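Probable hydrolase (Pseudomonas aeruginosa, PDB 7AL6) is of unconfirmed function but adopts the alpha/beta hydrolase fold and probably acts as a hydrolase, perhaps a lipolytic one. Local coordinates at residues A[9-13]-A[14-18]; A[175-179]-A[180-184]; A[199-202]-A[203-207]; A[246-249]-A[250-254]. One frame throughout, in Å; residues are numbered along the deposited sequence.

Contact 1 (A[9-13]-A[14-18]); sequences RISLP and HIELA
The guanidinium of R9 and the carboxylate of E16 meet with their planes 85° apart. E16 OE2 sits at the edge of the guanidinium, in its plane. The backbone N of A18 lies over one face. R9 NE gives a nearly straight hydrogen bond of 2.8 Å to E16 OE2, arriving on the anti side of that oxygen. The pair is a salt bridge. R9 is bent at chi2 and chi3 (-56° and -84°), which folds the head back over the neighbouring strand. R9 NH1 then rests 3.4 Å from A18 CB and bonds onward to the carbonyl of H65.

The ring of H14 has I15 CG2 over one face, offset toward the rim. H14 CE1 comes to 4.0 Å from L12 CB. H14 NE2 is hydrogen-bonded to D83 OD1.

A water gives one bond to S11 OG and another to E16 OE1, 2.7 Å away. E16 OE1 also makes a salt bridge to R200 of the second subunit, and S11 OG bonds to E191 of that subunit. On the face that carries I10 and L17, L12 CD1 packs against L17 CD1 at 3.8 Å and against I15 CG2.

I10 and L17 form a hydrogen-bonded pair: I10 N to L17 O is 2.7 Å, and L17 N returns to I10 O at 3.0 Å. A more bent bond from L12 N to I15 O closes the turn. This is an antiparallel beta hairpin, made by the first two strands of the main sheet of an alpha/beta hydrolase fold.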
loop_
_atom_site.group_PDB
_atom_site.type_symbol
_atom_site.label_atom_id
_atom_site.label_comp_id
_atom_site.label_asym_id
_atom_site.label_seq_id
_atom_site.Cartn_x
_atom_site.Cartn_y
_atom_site.Cartn_z
ATOM N N ARG A 9 -14.875 9.486 8.406
ATOM C CA ARG A 9 -13.590 8.811 8.198
ATOM C C ARG A 9 -12.588 9.630 9.002
ATOM O O ARG A 9 -12.686 10.850 8.930
ATOM C CB ARG A 9 -13.102 8.879 6.755
ATOM C CG ARG A 9 -14.020 8.241 5.741
ATOM C CD ARG A 9 -14.276 6.817 6.121
ATOM N NE ARG A 9 -13.275 5.869 5.699
ATOM C CZ ARG A 9 -13.365 4.569 5.927
ATOM N NH1 ARG A 9 -14.400 4.091 6.576
ATOM N NH2 ARG A 9 -12.434 3.753 5.505
ATOM N N ILE A 10 -11.728 9.011 9.791
ATOM C CA ILE A 10 -10.676 9.742 10.535
ATOM C C ILE A 10 -9.365 9.330 9.886
ATOM O O ILE A 10 -9.051 8.160 9.906
ATOM C CB ILE A 10 -10.732 9.467 12.041
ATOM C CG1 ILE A 10 -12.121 9.752 12.606
ATOM C CG2 ILE A 10 -9.652 10.257 12.753
ATOM C CD1 ILE A 10 -12.301 9.376 14.035
ATOM N N SER A 11 -8.648 10.286 9.332
ATOM C CA SER A 11 -7.427 10.012 8.577
ATOM C C SER A 11 -6.240 10.049 9.524
ATOM O O SER A 11 -5.909 11.110 10.072
ATOM C CB SER A 11 -7.207 11.032 7.460
ATOM O OG SER A 11 -8.174 10.817 6.457
ATOM N N LEU A 12 -5.610 8.902 9.719
ATOM C CA LEU A 12 -4.349 8.795 10.414
ATOM C C LEU A 12 -3.228 8.670 9.397
ATOM O O LEU A 12 -3.466 8.407 8.222
ATOM C CB LEU A 12 -4.367 7.583 11.346
ATOM C CG LEU A 12 -5.590 7.461 12.272
ATOM C CD1 LEU A 12 -5.374 6.284 13.274
ATOM C CD2 LEU A 12 -5.892 8.729 13.017
ATOM N N PRO A 13 -1.980 8.868 9.816
ATOM C CA PRO A 13 -0.873 8.797 8.856
ATOM C C PRO A 13 -0.786 7.467 8.166
ATOM O O PRO A 13 -0.472 7.402 6.979
ATOM C CB PRO A 13 0.375 9.078 9.724
ATOM C CG PRO A 13 -0.157 9.870 10.917
ATOM C CD PRO A 13 -1.577 9.367 11.148
ATOM N N HIS A 14 -1.123 6.385 8.847
ATOM C CA HIS A 14 -0.900 5.058 8.309
ATOM C C HIS A 14 -2.165 4.290 7.970
ATOM O O HIS A 14 -2.066 3.158 7.484
ATOM C CB HIS A 14 -0.116 4.234 9.349
ATOM C CG HIS A 14 -0.812 4.142 10.673
ATOM N ND1 HIS A 14 -0.995 5.238 11.496
ATOM C CD2 HIS A 14 -1.388 3.090 11.314
ATOM C CE1 HIS A 14 -1.651 4.864 12.583
ATOM N NE2 HIS A 14 -1.885 3.563 12.503
ATOM N N ILE A 15 -3.319 4.779 8.365
ATOM C CA ILE A 15 -4.591 4.054 8.140
ATOM C C ILE A 15 -5.736 5.044 8.234
ATOM O O ILE A 15 -5.604 6.035 8.907
ATOM C CB ILE A 15 -4.739 2.923 9.177
ATOM C CG1 ILE A 15 -5.771 1.873 8.776
ATOM C CG2 ILE A 15 -5.036 3.503 10.537
ATOM C CD1 ILE A 15 -5.736 0.614 9.596
ATOM N N GLU A 16 -6.848 4.710 7.629
ATOM C CA GLU A 16 -8.068 5.513 7.682
ATOM C C GLU A 16 -9.096 4.724 8.490
ATOM O O GLU A 16 -9.371 3.616 8.115
ATOM C CB GLU A 16 -8.515 5.775 6.265
ATOM C CG GLU A 16 -9.372 6.973 6.158
ATOM C CD GLU A 16 -9.809 7.184 4.736
ATOM O OE1 GLU A 16 -9.074 7.805 3.997
ATOM O OE2 GLU A 16 -10.870 6.680 4.410
ATOM N N LEU A 17 -9.665 5.290 9.538
ATOM C CA LEU A 17 -10.631 4.573 10.386
ATOM C C LEU A 17 -11.997 5.215 10.247
ATOM O O LEU A 17 -12.074 6.339 9.840
ATOM C CB LEU A 17 -10.202 4.623 11.851
ATOM C CG LEU A 17 -8.838 4.044 12.176
ATOM C CD1 LEU A 17 -8.540 4.222 13.640
ATOM C CD2 LEU A 17 -8.754 2.593 11.777
ATOM N N ALA A 18 -13.023 4.451 10.524
ATOM C CA ALA A 18 -14.385 4.955 10.560
ATOM C C ALA A 18 -14.833 5.167 11.998
ATOM O O ALA A 18 -14.407 4.445 12.910
ATOM C CB ALA A 18 -15.338 3.973 9.868
HETATM O O HOH W 1 -6.784 9.084 4.476
#

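Contact 2 (A[175-179]-A[180-184]); sequences GEISR and EAAEL
S178 OG accepts a hydrogen bond from A181 N at 3.1 Å, with an N-H...O angle of 163°. Chi1 of 81° places OG between the backbone N and the carbonyl carbon, and from there it reaches the amide three residues on. The same hydroxyl also bonds to the backbone oxygen of D268. Two ordinary i to i+4 helical bonds follow: A182 N to S178 O at 3.0 Å, and E183 N to R179 O at 2.9 Å.

S178 stands at the N-cap of helix 179-189, and the bond to its OG is the capping bond. It gives the amide of A181 a side-chain acceptor in the first turn, where the loop after helix 163-172 runs into the helix.

Apolar contact comes from I177, the residue before the cap. Its CD1 methyl touches A181 CB at 3.7 Å and A182 CB at 3.8 Å, so one branch tip lies against two alanines. I177 also touches H264, D268 and R170. A181 also leans on L267.

Charged groups lie on the outer side. R179 and E183 are one turn apart, but their charged atoms do not meet: R179 NH1 and E183 OE2 are 5.0 Å apart. A water links them, accepting from R179 NH1 and donating to E183 OE2 at 2.7 Å. It lies in the guanidinium plane. The aliphatic part of R179 is closer, with CG 3.6 Å from E183 OE2. E180 directs its carboxylate to R45 in a salt bridge, and E183 packs on L3 of the second subunit.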
loop_
_atom_site.group_PDB
_atom_site.type_symbol
_atom_site.label_atom_id
_atom_site.label_comp_id
_atom_site.label_asym_id
_atom_site.label_seq_id
_atom_site.Cartn_x
_atom_site.Cartn_y
_atom_site.Cartn_z
ATOM N N GLY A 175 -19.305 -15.663 22.573
ATOM C CA GLY A 175 -20.182 -15.796 23.726
ATOM C C GLY A 175 -21.645 -15.631 23.303
ATOM O O GLY A 175 -21.968 -15.391 22.137
ATOM N N GLU A 176 -22.540 -15.782 24.258
ATOM C CA GLU A 176 -23.979 -15.651 23.988
ATOM C C GLU A 176 -24.319 -14.161 23.914
ATOM O O GLU A 176 -23.959 -13.456 24.833
ATOM C CB GLU A 176 -24.750 -16.320 25.117
ATOM C CG GLU A 176 -26.222 -15.990 25.131
ATOM C CD GLU A 176 -27.084 -17.071 25.750
ATOM O OE1 GLU A 176 -28.066 -17.463 25.114
ATOM O OE2 GLU A 176 -26.761 -17.518 26.867
ATOM N N ILE A 177 -24.931 -13.696 22.831
ATOM C CA ILE A 177 -25.463 -12.314 22.701
ATOM C C ILE A 177 -26.878 -12.448 22.152
ATOM O O ILE A 177 -27.164 -13.417 21.498
ATOM C CB ILE A 177 -24.583 -11.371 21.858
ATOM C CG1 ILE A 177 -24.609 -11.692 20.371
ATOM C CG2 ILE A 177 -23.164 -11.323 22.379
ATOM C CD1 ILE A 177 -24.300 -10.499 19.512
ATOM N N SER A 178 -27.726 -11.473 22.407
ATOM C CA SER A 178 -29.138 -11.450 21.975
ATOM C C SER A 178 -29.253 -11.287 20.449
ATOM O O SER A 178 -28.296 -10.846 19.814
ATOM C CB SER A 178 -29.862 -10.380 22.695
ATOM O OG SER A 178 -29.624 -9.148 22.099
ATOM N N ARG A 179 -30.403 -11.656 19.884
ATOM C CA ARG A 179 -30.677 -11.559 18.432
ATOM C C ARG A 179 -30.560 -10.089 18.026
ATOM O O ARG A 179 -29.926 -9.831 17.028
ATOM C CB ARG A 179 -32.055 -12.121 18.068
ATOM C CG ARG A 179 -32.366 -12.076 16.578
ATOM C CD ARG A 179 -33.606 -12.840 16.135
ATOM N NE ARG A 179 -33.449 -14.276 16.259
ATOM C CZ ARG A 179 -32.942 -15.079 15.335
ATOM N NH1 ARG A 179 -32.562 -14.612 14.160
ATOM N NH2 ARG A 179 -32.825 -16.362 15.592
ATOM N N GLU A 180 -31.100 -9.179 18.827
ATOM C CA GLU A 180 -31.071 -7.730 18.553
ATOM C C GLU A 180 -29.624 -7.236 18.556
ATOM O O GLU A 180 -29.304 -6.453 17.705
ATOM C CB GLU A 180 -31.946 -6.970 19.535
ATOM C CG GLU A 180 -33.417 -7.122 19.248
ATOM C CD GLU A 180 -34.311 -6.235 20.084
ATOM O OE1 GLU A 180 -33.804 -5.557 20.962
ATOM O OE2 GLU A 180 -35.506 -6.236 19.838
ATOM N N ALA A 181 -28.802 -7.682 19.491
ATOM C CA ALA A 181 -27.389 -7.342 19.514
ATOM C C ALA A 181 -26.708 -7.770 18.220
ATOM O O ALA A 181 -25.961 -6.991 17.609
ATOM C CB ALA A 181 -26.702 -8.004 20.718
ATOM N N ALA A 182 -26.948 -9.014 17.802
ATOM C CA ALA A 182 -26.333 -9.546 16.593
ATOM C C ALA A 182 -26.812 -8.812 15.348
ATOM O O ALA A 182 -26.000 -8.497 14.469
ATOM C CB ALA A 182 -26.585 -11.039 16.510
ATOM N N GLU A 183 -28.104 -8.459 15.297
ATOM C CA GLU A 183 -28.627 -7.602 14.236
ATOM C C GLU A 183 -27.930 -6.243 14.206
ATOM O O GLU A 183 -27.595 -5.733 13.129
ATOM C CB GLU A 183 -30.148 -7.402 14.414
ATOM C CG GLU A 183 -30.930 -8.694 14.185
ATOM C CD GLU A 183 -32.449 -8.563 14.336
ATOM O OE1 GLU A 183 -32.964 -7.476 14.678
ATOM O OE2 GLU A 183 -33.117 -9.596 14.132
ATOM N N LEU A 184 -27.802 -5.589 15.365
ATOM C CA LEU A 184 -27.175 -4.270 15.410
ATOM C C LEU A 184 -25.728 -4.336 14.921
ATOM O O LEU A 184 -25.301 -3.548 14.078
ATOM C CB LEU A 184 -27.274 -3.720 16.835
ATOM C CG LEU A 184 -28.672 -3.266 17.241
ATOM C CD1 LEU A 184 -28.765 -3.072 18.761
ATOM C CD2 LEU A 184 -29.048 -2.002 16.530
HETATM O O HOH W 2 -32.680 -11.948 12.974
#

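Contact 3 (A[199-202]-A[203-207])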
loop_
_atom_site.group_PDB
_atom_site.type_symbol
_atom_site.label_atom_id
_atom_site.label_comp_id
_atom_site.label_asym_id
_atom_site.label_seq_id
_atom_site.Cartn_x
_atom_site.Cartn_y
_atom_site.Cartn_z
ATOM N N TRP A 199 -19.183 -11.594 7.158
ATOM C CA TRP A 199 -18.871 -10.703 8.297
ATOM C C TRP A 199 -17.509 -10.095 7.930
ATOM O O TRP A 199 -16.556 -10.850 7.873
ATOM C CB TRP A 199 -18.876 -11.471 9.629
ATOM C CG TRP A 199 -20.241 -11.672 10.206
ATOM C CD1 TRP A 199 -21.078 -12.722 10.001
ATOM C CD2 TRP A 199 -20.951 -10.771 11.057
ATOM N NE1 TRP A 199 -22.251 -12.536 10.660
ATOM C CE2 TRP A 199 -22.203 -11.348 11.320
ATOM C CE3 TRP A 199 -20.647 -9.542 11.631
ATOM C CZ2 TRP A 199 -23.142 -10.739 12.137
ATOM C CZ3 TRP A 199 -21.580 -8.937 12.435
ATOM C CH2 TRP A 199 -22.808 -9.531 12.686
ATOM N N ARG A 200 -17.432 -8.791 7.668
ATOM C CA ARG A 200 -16.192 -8.139 7.194
ATOM C C ARG A 200 -15.118 -8.342 8.247
ATOM O O ARG A 200 -15.333 -7.993 9.372
ATOM C CB ARG A 200 -16.426 -6.656 6.916
ATOM C CG ARG A 200 -15.184 -5.911 6.462
ATOM C CD ARG A 200 -15.449 -4.539 5.883
ATOM N NE ARG A 200 -14.200 -3.952 5.467
ATOM C CZ ARG A 200 -13.336 -3.389 6.284
ATOM N NH1 ARG A 200 -13.610 -3.294 7.567
ATOM N NH2 ARG A 200 -12.210 -2.901 5.814
ATOM N N THR A 201 -13.956 -8.796 7.842
ATOM C CA THR A 201 -12.921 -9.096 8.815
ATOM C C THR A 201 -11.587 -9.287 8.097
ATOM O O THR A 201 -11.517 -9.388 6.868
ATOM C CB THR A 201 -13.301 -10.346 9.625
ATOM O OG1 THR A 201 -12.502 -10.422 10.807
ATOM C CG2 THR A 201 -13.102 -11.608 8.792
ATOM N N ASP A 202 -10.523 -9.228 8.874
ATOM C CA ASP A 202 -9.174 -9.443 8.379
ATOM C C ASP A 202 -8.728 -10.784 8.934
ATOM O O ASP A 202 -8.826 -11.027 10.146
ATOM C CB ASP A 202 -8.272 -8.301 8.808
ATOM C CG ASP A 202 -6.973 -8.250 8.054
ATOM O OD1 ASP A 202 -6.294 -9.307 7.869
ATOM O OD2 ASP A 202 -6.592 -7.103 7.698
ATOM N N ALA A 203 -8.320 -11.680 8.040
ATOM C CA ALA A 203 -7.870 -12.989 8.481
ATOM C C ALA A 203 -6.693 -12.890 9.441
ATOM O O ALA A 203 -6.475 -13.803 10.234
ATOM C CB ALA A 203 -7.490 -13.839 7.273
ATOM N N ARG A 204 -5.922 -11.807 9.391
ATOM C CA ARG A 204 -4.824 -11.676 10.335
ATOM C C ARG A 204 -5.329 -11.608 11.770
ATOM O O ARG A 204 -4.555 -11.861 12.697
ATOM C CB ARG A 204 -3.985 -10.433 10.009
ATOM C CG ARG A 204 -3.184 -10.556 8.706
ATOM C CD ARG A 204 -2.458 -9.249 8.437
ATOM N NE ARG A 204 -3.339 -8.313 7.753
ATOM C CZ ARG A 204 -2.966 -7.126 7.299
ATOM N NH1 ARG A 204 -1.717 -6.703 7.468
ATOM N NH2 ARG A 204 -3.855 -6.358 6.686
ATOM N N LEU A 205 -6.596 -11.228 11.968
ATOM C CA LEU A 205 -7.145 -11.127 13.304
ATOM C C LEU A 205 -7.167 -12.480 14.007
ATOM O O LEU A 205 -7.357 -12.513 15.224
ATOM C CB LEU A 205 -8.572 -10.566 13.259
ATOM C CG LEU A 205 -8.607 -9.069 12.928
ATOM C CD1 LEU A 205 -9.967 -8.566 12.616
ATOM C CD2 LEU A 205 -8.015 -8.256 14.085
ATOM N N THR A 206 -7.027 -13.592 13.261
ATOM C CA THR A 206 -6.998 -14.933 13.852
ATOM C C THR A 206 -5.604 -15.359 14.291
ATOM O O THR A 206 -5.466 -16.418 14.901
ATOM C CB THR A 206 -7.530 -16.015 12.869
ATOM O OG1 THR A 206 -6.630 -16.189 11.749
ATOM C CG2 THR A 206 -8.858 -15.650 12.352
ATOM N N LEU A 207 -4.567 -14.607 13.934
ATOM C CA LEU A 207 -3.217 -15.039 14.226
ATOM C C LEU A 207 -2.986 -14.980 15.733
ATOM O O LEU A 207 -3.560 -14.135 16.423
ATOM C CB LEU A 207 -2.204 -14.153 13.535
ATOM C CG LEU A 207 -2.136 -14.273 12.005
ATOM C CD1 LEU A 207 -1.373 -13.061 11.448
ATOM C CD2 LEU A 207 -1.468 -15.569 11.570
#
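Chi1 of D202, -165°, sets its carboxylate opposite the backbone N, on the side where R204 follows. The R204 chain bends at chi3 (-85°), and this turns its guanidinium back onto that carboxylate. The two groups join side-on. R204 NE bonds to D202 OD1 at 3.1 Å on the syn side, and R204 NH2 bonds to D202 OD2 at 3.0 Å through the syn lone pair. The planes are 46° apart, so the salt bridge is twisted. D202 OD1 takes a further bond from R204 N, also 3.0 Å, on its anti side. This bond, to the amide two residues on, makes an Asx turn. Both donors reach OD1 from the same face.

The backbone oxygen of D202 accepts from L205 N at 2.9 Å, which starts the 3-10 turn 203-206. L205 CD1 lies 3.6 Å from T201 OG1. The next carbonyl, A203 O, takes two bonds from T206, from its N and its OG1.

Y75 holds D202 OD2 as well, and the carbonyls of R69 and A70 receive the guanidinium of R204. Along the chain the turn falls between strand 196-199 and helix 215-223. It is fastened to the loop before helix 77-91, while L207 packs on helix 138-150.

Contact 4 (A[246-249]-A[250-254]); sequences RALL and ETLPF. With EDO (1,2-ethanediol), chain H.
T251 gives two hydrogen bonds to L248 O: from its N at 2.9 Å and from its OG1 at 2.8 Å. The hydroxyl lies in the carbonyl plane, on a lone pair, while the amide stands above that plane. T251 chi1 of 74° puts OG1 between the backbone N and the carbonyl carbon, facing back to the helix. L252 N bonds to L249 O at 3.1 Å, again from above the carbonyl plane. E250 N to R246 O is weak. A bound ethanediol, probably from the crystallisation liquor, donates to P253 O and also bonds V229 N.

Apolar contacts are looser. L252 CD1 is 4.2 Å from L248 CG and equally far from L249 CD2. The three leucines share L128 as a neighbour. L252 CB lies over the centre of one face of the F254 ring. L249 reaches L231 and L233 of strand 229-234, and L252 and F254 reach V222 of helix 215-223.

Charge plays a lesser part. R246 NE and E250 OE2 are 4.4 Å apart, too far for a salt bridge, and E250 CG instead touches R246 O at 3.2 Å.

Where the chain passes from helix 245-250 toward strand 255-259, T251 and L252 thus bond i to i+3. L248 O is gripped by two donors of one threonine, next to the buried side chains of L249 and L252.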
loop_
_atom_site.group_PDB
_atom_site.type_symbol
_atom_site.label_atom_id
_atom_site.label_comp_id
_atom_site.label_asym_id
_atom_site.label_seq_id
_atom_site.Cartn_x
_atom_site.Cartn_y
_atom_site.Cartn_z
ATOM N N ARG A 246 -11.881 -11.954 40.735
ATOM C CA ARG A 246 -12.577 -11.307 41.869
ATOM C C ARG A 246 -11.563 -10.855 42.914
ATOM O O ARG A 246 -11.696 -9.759 43.401
ATOM C CB ARG A 246 -13.593 -12.308 42.411
ATOM C CG ARG A 246 -14.313 -11.879 43.674
ATOM C CD ARG A 246 -15.537 -12.742 43.874
ATOM N NE ARG A 246 -16.683 -11.877 44.018
ATOM C CZ ARG A 246 -17.641 -11.720 43.119
ATOM N NH1 ARG A 246 -18.625 -10.882 43.373
ATOM N NH2 ARG A 246 -17.633 -12.402 41.989
ATOM N N ALA A 247 -10.549 -11.651 43.197
ATOM C CA ALA A 247 -9.526 -11.277 44.170
ATOM C C ALA A 247 -8.614 -10.179 43.632
ATOM O O ALA A 247 -8.171 -9.306 44.383
ATOM C CB ALA A 247 -8.691 -12.497 44.553
ATOM N N LEU A 248 -8.303 -10.202 42.339
ATOM C CA LEU A 248 -7.541 -9.086 41.792
ATOM C C LEU A 248 -8.318 -7.783 41.942
ATOM O O LEU A 248 -7.777 -6.774 42.424
ATOM C CB LEU A 248 -7.198 -9.333 40.329
ATOM C CG LEU A 248 -6.563 -8.131 39.644
ATOM C CD1 LEU A 248 -5.232 -7.734 40.287
ATOM C CD2 LEU A 248 -6.444 -8.462 38.116
ATOM N N LEU A 249 -9.592 -7.790 41.571
ATOM C CA LEU A 249 -10.431 -6.567 41.548
ATOM C C LEU A 249 -10.449 -5.945 42.936
ATOM O O LEU A 249 -10.402 -4.741 43.022
ATOM C CB LEU A 249 -11.843 -6.878 41.062
ATOM C CG LEU A 249 -11.993 -7.206 39.581
ATOM C CD1 LEU A 249 -13.444 -7.376 39.222
ATOM C CD2 LEU A 249 -11.371 -6.159 38.692
ATOM N N GLU A 250 -10.424 -6.761 43.986
ATOM C CA GLU A 250 -10.445 -6.338 45.407
ATOM C C GLU A 250 -9.173 -5.541 45.762
ATOM O O GLU A 250 -9.247 -4.771 46.690
ATOM C CB GLU A 250 -10.770 -7.550 46.292
ATOM C CG GLU A 250 -12.193 -8.060 46.066
ATOM C CD GLU A 250 -12.647 -9.379 46.684
ATOM O OE1 GLU A 250 -11.823 -10.132 47.237
ATOM O OE2 GLU A 250 -13.841 -9.657 46.599
ATOM N N THR A 251 -8.051 -5.717 45.064
ATOM C CA THR A 251 -6.789 -4.970 45.270
ATOM C C THR A 251 -6.691 -3.732 44.363
ATOM O O THR A 251 -5.623 -3.175 44.311
ATOM C CB THR A 251 -5.559 -5.859 45.053
ATOM O OG1 THR A 251 -5.350 -6.126 43.675
ATOM C CG2 THR A 251 -5.668 -7.179 45.768
ATOM N N LEU A 252 -7.738 -3.325 43.654
ATOM C CA LEU A 252 -7.632 -2.220 42.719
ATOM C C LEU A 252 -8.581 -1.114 43.132
ATOM O O LEU A 252 -9.677 -1.376 43.617
ATOM C CB LEU A 252 -7.964 -2.631 41.272
ATOM C CG LEU A 252 -7.148 -3.750 40.656
ATOM C CD1 LEU A 252 -7.697 -4.130 39.269
ATOM C CD2 LEU A 252 -5.683 -3.366 40.583
ATOM N N PRO A 253 -8.217 0.107 42.916
ATOM C CA PRO A 253 -9.096 1.193 43.337
ATOM C C PRO A 253 -10.193 1.505 42.341
ATOM O O PRO A 253 -10.743 2.610 42.390
ATOM C CB PRO A 253 -8.135 2.381 43.472
ATOM C CG PRO A 253 -7.133 2.119 42.334
ATOM C CD PRO A 253 -6.918 0.597 42.429
ATOM N N PHE A 254 -10.515 0.596 41.420
ATOM C CA PHE A 254 -11.586 0.883 40.467
ATOM C C PHE A 254 -12.947 0.805 41.150
ATOM O O PHE A 254 -13.176 -0.059 41.996
ATOM C CB PHE A 254 -11.534 -0.096 39.280
ATOM C CG PHE A 254 -10.189 -0.180 38.592
ATOM C CD1 PHE A 254 -9.250 0.827 38.715
ATOM C CD2 PHE A 254 -9.873 -1.277 37.803
ATOM C CE1 PHE A 254 -8.025 0.734 38.089
ATOM C CE2 PHE A 254 -8.649 -1.359 37.167
ATOM C CZ PHE A 254 -7.735 -0.355 37.303
HETATM C C1 EDO H . -12.786 6.348 40.480
HETATM O O1 EDO H . -12.795 7.347 41.467
HETATM C C2 EDO H . -12.233 5.071 40.968
HETATM O O2 EDO H . -11.055 4.635 40.395
HETATM O O HOH W 3 -11.814 -2.542 42.081
#

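Overall arrangement
From the N terminus, contact 1 closes the hairpin of strands 7-11 and 16-22, at one border of the main sheet. Contact 2 opens helix 179-189 after the loop from helix 163-172. Contact 3 turns the chain between strand 196-199 and helix 215-223. Contact 4 lies where the chain passes from helix 245-250 toward strand 255-259, the other border strand. All four are local and in series; none nests or crosses. Contacts 2 and 3 touch, A182 O to W199 CH2 at 3.8 Å. Contacts 1 and 4 have centres 36 Å apart, on opposite sides of the chain's centre. Contacts 1 and 2 both touch the second subunit.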